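PDB 6OZI: endonuclease V isoform X2 from Ciona intestinalis, which probably cleaves nucleic acid strands near inosine, the product of adenosine deamination, in a metal-ion-dependent reaction. Local coordinates for residues V59-Y62 with P63-K66; Q95-L98 with Q99-K102; C220-R224 with I225-I229; I229-A232 with N233-R237. The protein carries 1 engineered substitution. All coordinates share one frame; numbering follows the deposited sequence.

Contact 1 (V59-Y62 with P63-K66)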
loop_
_atom_site.group_PDB
_atom_site.type_symbol
_atom_site.label_atom_id
_atom_site.label_comp_id
_atom_site.label_asym_id
_atom_site.label_seq_id
_atom_site.Cartn_x
_atom_site.Cartn_y
_atom_site.Cartn_z
ATOM N N VAL A 59 21.546 3.584 -8.238
ATOM C CA VAL A 59 22.765 4.035 -7.582
ATOM C C VAL A 59 22.457 5.339 -6.862
ATOM O O VAL A 59 21.963 6.293 -7.479
ATOM C CB VAL A 59 23.938 4.231 -8.561
ATOM C CG1 VAL A 59 25.194 4.627 -7.793
ATOM C CG2 VAL A 59 24.197 2.968 -9.366
ATOM N N LEU A 60 22.772 5.381 -5.566
ATOM C CA LEU A 60 22.609 6.554 -4.721
ATOM C C LEU A 60 23.975 7.011 -4.232
ATOM O O LEU A 60 24.858 6.193 -3.967
ATOM C CB LEU A 60 21.716 6.262 -3.505
ATOM C CG LEU A 60 20.203 6.153 -3.704
ATOM C CD1 LEU A 60 19.822 4.930 -4.527
ATOM C CD2 LEU A 60 19.499 6.126 -2.358
ATOM N N SER A 61 24.143 8.323 -4.105
ATOM C CA SER A 61 25.388 8.840 -3.563
ATOM C C SER A 61 25.502 8.499 -2.084
ATOM O O SER A 61 24.503 8.291 -1.393
ATOM C CB SER A 61 25.486 10.352 -3.764
ATOM O OG SER A 61 24.389 11.017 -3.165
ATOM N N TYR A 62 26.740 8.427 -1.608
ATOM C CA TYR A 62 27.014 8.167 -0.202
ATOM C C TYR A 62 27.919 9.269 0.324
ATOM O O TYR A 62 28.945 9.564 -0.289
ATOM C CB TYR A 62 27.676 6.800 -0.007
ATOM C CG TYR A 62 27.729 6.359 1.442
ATOM C CD1 TYR A 62 28.694 6.854 2.311
ATOM C CD2 TYR A 62 26.811 5.443 1.937
ATOM C CE1 TYR A 62 28.730 6.460 3.646
ATOM C CE2 TYR A 62 26.837 5.040 3.260
ATOM C CZ TYR A 62 27.802 5.548 4.110
ATOM O OH TYR A 62 27.829 5.139 5.421
ATOM N N PRO A 63 27.577 9.853 1.485
ATOM C CA PRO A 63 26.450 9.490 2.355
ATOM C C PRO A 63 25.150 10.266 2.135
ATOM O O PRO A 63 24.234 10.123 2.943
ATOM C CB PRO A 63 26.999 9.801 3.745
ATOM C CG PRO A 63 27.872 11.003 3.505
ATOM C CD PRO A 63 28.451 10.858 2.116
ATOM N N GLU A 64 25.065 11.065 1.071
ATOM C CA GLU A 64 23.907 11.939 0.896
ATOM C C GLU A 64 22.621 11.176 0.578
ATOM O O GLU A 64 21.534 11.724 0.788
ATOM C CB GLU A 64 24.181 12.961 -0.206
ATOM C CG GLU A 64 25.234 13.999 0.143
ATOM C CD GLU A 64 26.658 13.492 -0.055
ATOM O OE1 GLU A 64 26.833 12.342 -0.518
ATOM O OE2 GLU A 64 27.604 14.249 0.253
ATOM N N MET A 65 22.721 9.937 0.088
ATOM C CA MET A 65 21.555 9.102 -0.238
ATOM C C MET A 65 20.685 9.736 -1.319
ATOM O O MET A 65 19.460 9.634 -1.288
ATOM C CB MET A 65 20.711 8.772 0.996
ATOM C CG MET A 65 21.319 7.734 1.916
ATOM S SD MET A 65 21.654 6.178 1.063
ATOM C CE MET A 65 23.439 6.280 0.981
ATOM N N LYS A 66 21.316 10.402 -2.275
ATOM C CA LYS A 66 20.624 10.994 -3.413
ATOM C C LYS A 66 20.731 10.067 -4.614
ATOM O O LYS A 66 21.833 9.659 -4.994
ATOM C CB LYS A 66 21.204 12.367 -3.753
ATOM C CG LYS A 66 20.978 13.447 -2.700
ATOM C CD LYS A 66 19.559 14.008 -2.779
ATOM C CE LYS A 66 18.573 13.350 -1.821
ATOM N NZ LYS A 66 17.191 13.896 -2.052
#

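Contact 2 (Q95-L98 with Q99-K102)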
loop_
_atom_site.group_PDB
_atom_site.type_symbol
_atom_site.label_atom_id
_atom_site.label_comp_id
_atom_site.label_asym_id
_atom_site.label_seq_id
_atom_site.Cartn_x
_atom_site.Cartn_y
_atom_site.Cartn_z
ATOM N N GLN A 95 22.967 -9.566 -13.146
ATOM C CA GLN A 95 24.110 -9.458 -14.050
ATOM C C GLN A 95 23.798 -8.555 -15.236
ATOM O O GLN A 95 24.661 -7.788 -15.686
ATOM C CB GLN A 95 24.533 -10.847 -14.526
ATOM C CG GLN A 95 24.904 -11.795 -13.401
ATOM C CD GLN A 95 26.391 -12.060 -13.338
ATOM O OE1 GLN A 95 27.201 -11.127 -13.317
ATOM N NE2 GLN A 95 26.766 -13.340 -13.325
ATOM N N GLN A 96 22.591 -8.675 -15.792
ATOM C CA GLN A 96 22.205 -7.815 -16.908
ATOM C C GLN A 96 22.141 -6.347 -16.484
ATOM O O GLN A 96 22.679 -5.468 -17.171
ATOM C CB GLN A 96 20.878 -8.286 -17.503
ATOM C CG GLN A 96 20.994 -9.603 -18.265
ATOM C CD GLN A 96 22.032 -9.551 -19.390
ATOM O OE1 GLN A 96 22.190 -8.532 -20.074
ATOM N NE2 GLN A 96 22.754 -10.654 -19.574
ATOM N N GLU A 97 21.453 -6.054 -15.368
ATOM C CA GLU A 97 21.406 -4.671 -14.891
ATOM C C GLU A 97 22.809 -4.130 -14.658
ATOM O O GLU A 97 23.116 -2.997 -15.040
ATOM C CB GLU A 97 20.580 -4.559 -13.605
ATOM C CG GLU A 97 19.077 -4.781 -13.756
ATOM C CD GLU A 97 18.364 -3.625 -14.456
ATOM O OE1 GLU A 97 19.010 -2.606 -14.781
ATOM O OE2 GLU A 97 17.145 -3.739 -14.690
ATOM N N LEU A 98 23.674 -4.934 -14.033
ATOM C CA LEU A 98 25.028 -4.498 -13.715
ATOM C C LEU A 98 25.806 -4.186 -14.982
ATOM O O LEU A 98 26.507 -3.172 -15.060
ATOM C CB LEU A 98 25.742 -5.576 -12.902
ATOM C CG LEU A 98 27.172 -5.259 -12.464
ATOM C CD1 LEU A 98 27.160 -4.096 -11.484
ATOM C CD2 LEU A 98 27.832 -6.482 -11.845
ATOM N N GLN A 99 25.724 -5.075 -15.977
ATOM C CA GLN A 99 26.407 -4.838 -17.243
ATOM C C GLN A 99 25.902 -3.561 -17.907
ATOM O O GLN A 99 26.688 -2.785 -18.473
ATOM C CB GLN A 99 26.225 -6.056 -18.150
ATOM C CG GLN A 99 26.397 -5.796 -19.627
ATOM C CD GLN A 99 26.402 -7.085 -20.443
ATOM O OE1 GLN A 99 25.515 -7.934 -20.304
ATOM N NE2 GLN A 99 27.383 -7.215 -21.329
ATOM N N LEU A 100 24.586 -3.327 -17.852
ATOM C CA LEU A 100 24.030 -2.085 -18.383
ATOM C C LEU A 100 24.578 -0.866 -17.642
ATOM O O LEU A 100 24.963 0.128 -18.266
ATOM C CB LEU A 100 22.507 -2.133 -18.302
ATOM C CG LEU A 100 21.727 -0.970 -18.897
ATOM C CD1 LEU A 100 22.179 -0.691 -20.307
ATOM C CD2 LEU A 100 20.262 -1.339 -18.880
ATOM N N LEU A 101 24.622 -0.922 -16.310
ATOM C CA LEU A 101 25.176 0.186 -15.532
ATOM C C LEU A 101 26.630 0.447 -15.911
ATOM O O LEU A 101 27.033 1.597 -16.120
ATOM C CB LEU A 101 25.050 -0.112 -14.038
ATOM C CG LEU A 101 25.814 0.793 -13.073
ATOM C CD1 LEU A 101 25.302 2.226 -13.124
ATOM C CD2 LEU A 101 25.720 0.248 -11.657
ATOM N N LYS A 102 27.434 -0.615 -16.012
ATOM C CA LYS A 102 28.842 -0.435 -16.360
ATOM C C LYS A 102 29.010 0.150 -17.756
ATOM O O LYS A 102 29.945 0.922 -17.992
ATOM C CB LYS A 102 29.597 -1.763 -16.255
ATOM C CG LYS A 102 29.774 -2.273 -14.825
ATOM C CD LYS A 102 30.577 -3.575 -14.777
ATOM C CE LYS A 102 31.017 -3.890 -13.353
ATOM N NZ LYS A 102 31.728 -5.190 -13.216
#

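Contact 3 (C220-R224 with I225-I229). With nucleotides of chain D.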
loop_
_atom_site.group_PDB
_atom_site.type_symbol
_atom_site.label_atom_id
_atom_site.label_comp_id
_atom_site.label_asym_id
_atom_site.label_seq_id
_atom_site.Cartn_x
_atom_site.Cartn_y
_atom_site.Cartn_z
ATOM N N CYS A 220 23.006 4.245 5.299
ATOM C CA CYS A 220 21.966 4.274 4.280
ATOM C C CYS A 220 20.564 4.407 4.862
ATOM O O CYS A 220 19.598 4.383 4.098
ATOM C CB CYS A 220 22.022 3.010 3.415
ATOM S SG CYS A 220 23.494 2.857 2.381
ATOM N N THR A 221 20.425 4.550 6.179
ATOM C CA THR A 221 19.124 4.474 6.834
ATOM C C THR A 221 18.548 5.870 7.056
ATOM O O THR A 221 19.142 6.692 7.764
ATOM C CB THR A 221 19.225 3.730 8.166
ATOM O OG1 THR A 221 19.524 2.348 7.927
ATOM C CG2 THR A 221 17.913 3.836 8.932
ATOM N N LYS A 222 17.397 6.132 6.440
ATOM C CA LYS A 222 16.509 7.215 6.842
ATOM C C LYS A 222 15.282 6.679 7.564
ATOM O O LYS A 222 14.965 7.125 8.671
ATOM C CB LYS A 222 16.077 8.051 5.626
ATOM C CG LYS A 222 17.193 8.862 4.991
ATOM C CD LYS A 222 16.678 9.735 3.856
ATOM C CE LYS A 222 17.814 10.513 3.203
ATOM N NZ LYS A 222 17.387 11.235 1.964
ATOM N N THR A 223 14.598 5.710 6.962
ATOM C CA THR A 223 13.536 4.939 7.585
ATOM C C THR A 223 14.007 3.485 7.697
ATOM O O THR A 223 15.175 3.178 7.447
ATOM C CB THR A 223 12.242 5.087 6.776
ATOM O OG1 THR A 223 12.445 4.604 5.444
ATOM C CG2 THR A 223 11.827 6.556 6.712
ATOM N N ARG A 224 13.091 2.584 8.070
ATOM C CA ARG A 224 13.484 1.207 8.363
ATOM C C ARG A 224 14.183 0.558 7.172
ATOM O O ARG A 224 15.212 -0.111 7.329
ATOM C CB ARG A 224 12.265 0.379 8.780
ATOM C CG ARG A 224 12.601 -1.057 9.174
ATOM C CD ARG A 224 11.344 -1.860 9.513
ATOM N NE ARG A 224 11.637 -3.262 9.809
ATOM C CZ ARG A 224 11.339 -4.286 9.010
ATOM N NH1 ARG A 224 10.729 -4.078 7.856
ATOM N NH2 ARG A 224 11.648 -5.525 9.367
ATOM N N ILE A 225 13.629 0.726 5.976
ATOM C CA ILE A 225 14.193 0.136 4.765
ATOM C C ILE A 225 15.262 1.086 4.228
ATOM O O ILE A 225 14.920 2.197 3.797
ATOM C CB ILE A 225 13.113 -0.123 3.712
ATOM C CG1 ILE A 225 11.930 -0.881 4.327
ATOM C CG2 ILE A 225 13.697 -0.880 2.546
ATOM C CD1 ILE A 225 12.303 -2.185 4.970
ATOM N N PRO A 226 16.532 0.688 4.206
ATOM C CA PRO A 226 17.583 1.584 3.706
ATOM C C PRO A 226 17.285 2.096 2.301
ATOM O O PRO A 226 16.685 1.400 1.474
ATOM C CB PRO A 226 18.837 0.703 3.727
ATOM C CG PRO A 226 18.558 -0.302 4.793
ATOM C CD PRO A 226 17.082 -0.589 4.690
ATOM N N GLU A 227 17.734 3.323 2.039
ATOM C CA GLU A 227 17.347 4.046 0.826
ATOM C C GLU A 227 17.586 3.291 -0.480
ATOM O O GLU A 227 16.680 3.292 -1.330
ATOM C CB GLU A 227 18.056 5.409 0.815
ATOM C CG GLU A 227 17.575 6.362 1.900
ATOM C CD GLU A 227 16.087 6.679 1.777
ATOM O OE1 GLU A 227 15.697 7.385 0.824
ATOM O OE2 GLU A 227 15.307 6.219 2.635
ATOM N N PRO A 228 18.745 2.662 -0.733
ATOM C CA PRO A 228 18.913 1.986 -2.038
ATOM C C PRO A 228 17.930 0.843 -2.244
ATOM O O PRO A 228 17.382 0.666 -3.344
ATOM C CB PRO A 228 20.365 1.489 -1.994
ATOM C CG PRO A 228 21.030 2.312 -0.930
ATOM C CD PRO A 228 19.970 2.572 0.087
ATOM N N ILE A 229 17.678 0.069 -1.189
ATOM C CA ILE A 229 16.673 -0.985 -1.258
ATOM C C ILE A 229 15.298 -0.386 -1.511
ATOM O O ILE A 229 14.550 -0.840 -2.390
ATOM C CB ILE A 229 16.693 -1.809 0.038
ATOM C CG1 ILE A 229 18.020 -2.561 0.146
ATOM C CG2 ILE A 229 15.490 -2.728 0.111
ATOM C CD1 ILE A 229 18.236 -3.176 1.471
ATOM P P DA D 12 9.402 3.144 8.497
ATOM O OP1 DA D 12 10.609 3.468 9.290
ATOM O OP2 DA D 12 9.482 2.219 7.340
ATOM O "O5'" DA D 12 8.261 2.598 9.473
ATOM C "C5'" DA D 12 8.133 3.138 10.779
ATOM C "C4'" DA D 12 6.919 2.562 11.471
ATOM O "O4'" DA D 12 5.737 3.011 10.781
ATOM C "C3'" DA D 12 6.841 1.045 11.469
ATOM O "O3'" DA D 12 7.449 0.531 12.646
ATOM C "C2'" DA D 12 5.336 0.787 11.468
ATOM C "C1'" DA D 12 4.804 1.958 10.660
ATOM N N9 DA D 12 4.624 1.647 9.247
ATOM C C8 DA D 12 5.570 1.675 8.262
ATOM N N7 DA D 12 5.111 1.340 7.077
ATOM C C5 DA D 12 3.778 1.066 7.308
ATOM C C6 DA D 12 2.736 0.652 6.462
ATOM N N6 DA D 12 2.885 0.442 5.154
ATOM N N1 DA D 12 1.527 0.470 7.018
ATOM C C2 DA D 12 1.381 0.689 8.333
ATOM N N3 DA D 12 2.278 1.072 9.225
ATOM C C4 DA D 12 3.466 1.249 8.643
ATOM P P DC D 11 9.213 7.305 3.201
ATOM O OP1 DC D 11 9.984 8.568 3.231
ATOM O OP2 DC D 11 9.586 6.198 2.291
ATOM O "O5'" DC D 11 9.252 6.731 4.672
ATOM C "C5'" DC D 11 8.479 5.611 4.992
ATOM C "C4'" DC D 11 7.776 5.824 6.307
ATOM O "O4'" DC D 11 6.417 6.216 6.062
ATOM C "C3'" DC D 11 7.695 4.588 7.164
ATOM O "O3'" DC D 11 8.826 4.550 7.987
ATOM C "C2'" DC D 11 6.422 4.804 7.976
ATOM C "C1'" DC D 11 5.577 5.683 7.061
ATOM N N1 DC D 11 4.438 4.985 6.391
ATOM C C2 DC D 11 3.272 4.737 7.108
ATOM O O2 DC D 11 3.224 5.071 8.295
ATOM N N3 DC D 11 2.232 4.134 6.485
ATOM C C4 DC D 11 2.325 3.797 5.203
ATOM N N4 DC D 11 1.271 3.204 4.629
ATOM C C5 DC D 11 3.510 4.046 4.448
ATOM C C6 DC D 11 4.530 4.642 5.076
HETATM O O HOH W 1 15.856 4.597 4.608
HETATM O O HOH W 2 11.173 2.112 5.458
#

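Contact 4 (I229-A232 with N233-R237). Engineered in segment 233-237: Asn233 (natural residue Asp). With nucleotides of chain D.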
loop_
_atom_site.group_PDB
_atom_site.type_symbol
_atom_site.label_atom_id
_atom_site.label_comp_id
_atom_site.label_asym_id
_atom_site.label_seq_id
_atom_site.Cartn_x
_atom_site.Cartn_y
_atom_site.Cartn_z
ATOM N N ILE A 229 17.678 0.069 -1.189
ATOM C CA ILE A 229 16.673 -0.985 -1.258
ATOM C C ILE A 229 15.298 -0.386 -1.511
ATOM O O ILE A 229 14.550 -0.840 -2.390
ATOM C CB ILE A 229 16.693 -1.809 0.038
ATOM C CG1 ILE A 229 18.020 -2.561 0.146
ATOM C CG2 ILE A 229 15.490 -2.728 0.111
ATOM C CD1 ILE A 229 18.236 -3.176 1.471
ATOM N N LYS A 230 14.961 0.659 -0.754
ATOM C CA LYS A 230 13.678 1.326 -0.914
ATOM C C LYS A 230 13.465 1.753 -2.359
ATOM O O LYS A 230 12.393 1.527 -2.940
ATOM C CB LYS A 230 13.607 2.531 0.032
ATOM C CG LYS A 230 12.371 3.395 -0.161
ATOM C CD LYS A 230 12.411 4.664 0.688
ATOM C CE LYS A 230 12.445 4.338 2.173
ATOM N NZ LYS A 230 12.406 5.576 3.014
ATOM N N MET A 231 14.494 2.340 -2.971
ATOM C CA MET A 231 14.321 2.884 -4.307
ATOM C C MET A 231 14.219 1.776 -5.352
ATOM O O MET A 231 13.327 1.809 -6.211
ATOM C CB MET A 231 15.448 3.868 -4.611
ATOM C CG MET A 231 15.423 5.035 -3.646
ATOM S SD MET A 231 13.816 5.841 -3.732
ATOM C CE MET A 231 13.973 7.120 -2.486
ATOM N N ALA A 232 15.110 0.778 -5.291
ATOM C CA ALA A 232 15.039 -0.322 -6.260
ATOM C C ALA A 232 13.686 -1.029 -6.201
ATOM O O ALA A 232 13.077 -1.326 -7.245
ATOM C CB ALA A 232 16.179 -1.316 -6.029
ATOM N N ASN A 233 13.198 -1.292 -4.984
ATOM C CA ASN A 233 11.892 -1.924 -4.823
ATOM C C ASN A 233 10.780 -1.047 -5.396
ATOM O O ASN A 233 9.918 -1.524 -6.155
ATOM C CB ASN A 233 11.667 -2.226 -3.337
ATOM C CG ASN A 233 10.296 -2.819 -3.046
ATOM O OD1 ASN A 233 9.467 -2.191 -2.382
ATOM N ND2 ASN A 233 10.044 -4.025 -3.550
ATOM N N LYS A 234 10.822 0.255 -5.098
ATOM C CA LYS A 234 9.760 1.136 -5.570
ATOM C C LYS A 234 9.707 1.184 -7.095
ATOM O O LYS A 234 8.658 0.920 -7.694
ATOM C CB LYS A 234 9.911 2.540 -4.987
ATOM C CG LYS A 234 8.877 3.510 -5.566
ATOM C CD LYS A 234 8.946 4.921 -4.964
ATOM C CE LYS A 234 10.289 5.583 -5.177
ATOM N NZ LYS A 234 10.319 6.910 -4.494
ATOM N N TRP A 235 10.834 1.497 -7.746
ATOM C CA TRP A 235 10.789 1.698 -9.193
ATOM C C TRP A 235 10.493 0.393 -9.928
ATOM O O TRP A 235 9.767 0.397 -10.937
ATOM C CB TRP A 235 12.088 2.327 -9.701
ATOM C CG TRP A 235 12.469 3.644 -9.026
ATOM C CD1 TRP A 235 13.646 3.922 -8.393
ATOM C CD2 TRP A 235 11.663 4.831 -8.903
ATOM N NE1 TRP A 235 13.632 5.205 -7.907
ATOM C CE2 TRP A 235 12.427 5.782 -8.200
ATOM C CE3 TRP A 235 10.375 5.184 -9.326
ATOM C CZ2 TRP A 235 11.950 7.060 -7.912
ATOM C CZ3 TRP A 235 9.901 6.459 -9.037
ATOM C CH2 TRP A 235 10.687 7.378 -8.336
ATOM N N SER A 236 11.038 -0.736 -9.448
ATOM C CA SER A 236 10.694 -2.005 -10.086
ATOM C C SER A 236 9.188 -2.254 -10.021
ATOM O O SER A 236 8.562 -2.608 -11.033
ATOM C CB SER A 236 11.468 -3.160 -9.447
ATOM O OG SER A 236 11.053 -3.379 -8.115
ATOM N N ARG A 237 8.582 -2.024 -8.842
ATOM C CA ARG A 237 7.148 -2.279 -8.678
ATOM C C ARG A 237 6.314 -1.348 -9.549
ATOM O O ARG A 237 5.361 -1.782 -10.212
ATOM C CB ARG A 237 6.734 -2.087 -7.220
ATOM C CG ARG A 237 5.251 -2.362 -6.992
ATOM C CD ARG A 237 4.757 -1.904 -5.620
ATOM N NE ARG A 237 5.582 -2.333 -4.500
ATOM C CZ ARG A 237 6.278 -1.480 -3.747
ATOM N NH1 ARG A 237 6.224 -0.172 -4.001
ATOM N NH2 ARG A 237 7.016 -1.922 -2.733
ATOM P P DC D 11 9.213 7.305 3.201
ATOM O OP1 DC D 11 9.984 8.568 3.231
ATOM O OP2 DC D 11 9.586 6.198 2.291
ATOM O "O5'" DC D 11 9.252 6.731 4.672
ATOM C "C5'" DC D 11 8.479 5.611 4.992
ATOM C "C4'" DC D 11 7.776 5.824 6.307
ATOM O "O4'" DC D 11 6.417 6.216 6.062
ATOM C "C3'" DC D 11 7.695 4.588 7.164
ATOM O "O3'" DC D 11 8.826 4.550 7.987
ATOM C "C2'" DC D 11 6.422 4.804 7.976
ATOM C "C1'" DC D 11 5.577 5.683 7.061
ATOM N N1 DC D 11 4.438 4.985 6.391
ATOM C C2 DC D 11 3.272 4.737 7.108
ATOM O O2 DC D 11 3.224 5.071 8.295
ATOM N N3 DC D 11 2.232 4.134 6.485
ATOM C C4 DC D 11 2.325 3.797 5.203
ATOM N N4 DC D 11 1.271 3.204 4.629
ATOM C C5 DC D 11 3.510 4.046 4.448
ATOM C C6 DC D 11 4.530 4.642 5.076
HETATM O O HOH W 3 10.172 1.043 -1.657
#

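Contact 1 (V59-Y62 with P63-K66)
The Tyr62 ring overlaps Pro63, whose CA sits over one ring face, 3.8 Å from the Tyr62 centroid and 28° off its normal, a CH-pi contact. The peptide between them is cis and lies in the turn of the beta-hairpin that joins strands 52-61 and 67-76, the outer antiparallel pair of an RNase H-like sheet. Met65, with backbone angles in the left-handed region, doubles its side chain back beside Tyr62 through bends at chi2 and chi3, bringing CE to 3.6 Å from Tyr62 CD2; its SD faces Leu60 CD2. CG of Tyr62 is anti to the backbone N (chi1 -168°), which lays the ring over Pro63 and against Leu32 and Val35. Cutting Tyr62 back to an alanine is likely to bare Pro63 CA and take one wall from the Met65 methyl. The hairpin is closed by Ser61 N donating to Lys66 O at 2.8 Å. Met65 N returns a bond of 2.8 Å to Ser61 O, approaching from above the carbonyl plane. Ser61 OG, held between its own N and carbonyl carbon (chi1 58°), accepts a longer bond of 3.3 Å from Lys66 N.

Contact 2 (Q95-L98 with Q99-K102)
The side chains of Gln96 and Gln99 lie side by side, pointing the same way, but their amide planes are 47° apart, so they do not stack flat. Gln96 gives its NE2 to Glu92 OE2, one turn earlier on the same helix. The flat carboxylate of Glu97 points another way, toward the sheet: OE1 is bonded by Asn71 ND2, while OE2 meets both Ser55 OG and Thr73 OG1. Residues 95-102 lie within helix 86-104, where straight i to i+4 bonds repeat, such as Leu101 N to Glu97 O at 2.9 Å and Lys102 N to Leu98 O at 2.9 Å. Lys102 runs extended beyond CG; its CG grazes Leu98 O at 3.4 Å, and its CE lies 4.2 Å from Leu98 CG. Leu98 reaches Ser136 and Thr138, whereas Leu101 fits against Met57, Val59 and Tyr69 of the sheet. The helix is thus amphipathic, with Gln96, Gln99 and Lys102 on its exposed side. The buried Glu97 carboxylate has three neutral hydrogen-bond partners, which would probably offset the cost of burying a charge; one of them, Asn71, also belongs to a potassium site, so the same acid is likely to steady the orientation of that residue.

Contact 3 (C220-R224 with I225-I229)
Thr223 and Ile225 share a water that also holds the bound DNA. Its oxygen is 2.8 Å from Thr223 OG1 and accepts from Ile225 N at 2.9 Å, while it donates to OP2 of DA12 of chain D at 2.5 Å. The backbone adds a direct grip: Arg224 N bonds OP1 of the same DA12 phosphate at 2.9 Å. Both non-bridging oxygens, OP1 and OP2, are therefore met by the turn leading into helix 227-243, and Thr223 CG2 brushes the sugar-phosphate of DC11 of chain D. Thr223 OG1, set between its own N and carbonyl carbon (chi1 60°), is bonded to Lys230 as well.

The Arg224 side chain leaves in extended form, and its guanidinium is fixed by the carbonyls of Lys145, Lys198 and Pro199, with Ile225 CD1 alongside NH1. Pro226 takes the N-cap position. Just after it, Glu227 N donates to Cys220 O at 3.0 Å, almost straight at 172°, closing the loop 220-227. A second water accepts from Lys222 N at 2.8 Å and lies close to Ile225 O and Glu227 OE2, the carboxylate oxygen that forms a salt bridge with Lys230. The Lys222 and Glu227 side chains cross at about a right angle, CD to CD at 3.7 Å, but their charged ends stay beyond salt-bridge range.

On the buried side, Cys220 CB packs on Pro226 and Pro228. Cys220 and Pro226 rest on Leu114 of strand 112-116, Pro228 on Val38 of strand 37-45, and Arg224 with Pro226 on Ile200 of strand 200-206, so the link from helix 210-219 to helix 227-243 is seated on the central sheet.

Contact 4 (I229-A232 with N233-R237)
Asn233 opens the second half of this alpha-helical stretch of helix 227-243 by donating its N to Ile229 O at 3.0 Å, the i to i+4 pattern repeated onward. It is an engineered substitution for aspartate; its ND2 bonds Asp42 OD2, and a water joins Lys230 O to its OD1, the latter bond weak. The same Lys230 turns its NZ to Thr223 OG1, Glu227 OE2 and the DNA, donating to OP2 of DC11 of chain D at 3.0 Å. Lys234 lies beside Met231, pointing the same way, with NZ 3.7 Å from Met231 SD. Its CE also covers one face of Trp235, 3.5 Å above the plane and offset toward the rim. Trp235 N meets Met231 O at 2.9 Å and 177°. With CG beside the backbone N (chi1 -56°), the indole turns back along the helix, and Met231 SD lies 5.0 Å from the centroid of its five-membered ring in an oblique Met-aromatic contact. NE1 bonds Gln67 OE1, and the ring packs on Cys56, Val58 and Met70 of the sheet. A leucine in its place would probably leave Gln67 without its donor and Met231 without an aromatic neighbour. Ser236 OG lies 3.0 Å from Ala232 O and 2.9 Å from Asn233 O. Arg237 NE makes a long, weak ion pair with a DNA phosphate.

How the contacts relate
Contacts 3 and 4 share Ile229 and helix 227-243, and both meet the DNA backbone; Lys230 of contact 4 probably hydrogen-bonds Thr223 of contact 3, so they form one phosphate-binding surface, with their buried residues on the sheet. Contact 1, a hairpin turn at the sheet edge, packs through Leu60 and Met65 onto Cys220 and Glu227 of contact 3. Contact 2, on helix 86-104, touches contact 1 through Leu101 and Val59. Contacts 1 and 2 each mix three buried with three exposed residues; contact 3 has one exposed, contact 4 none. Contacts 2 and 4 rest on helical bonds, contact 1 on hairpin bonds and a cis proline, contact 3 on a loop-closing backbone bond, proline packing and waters.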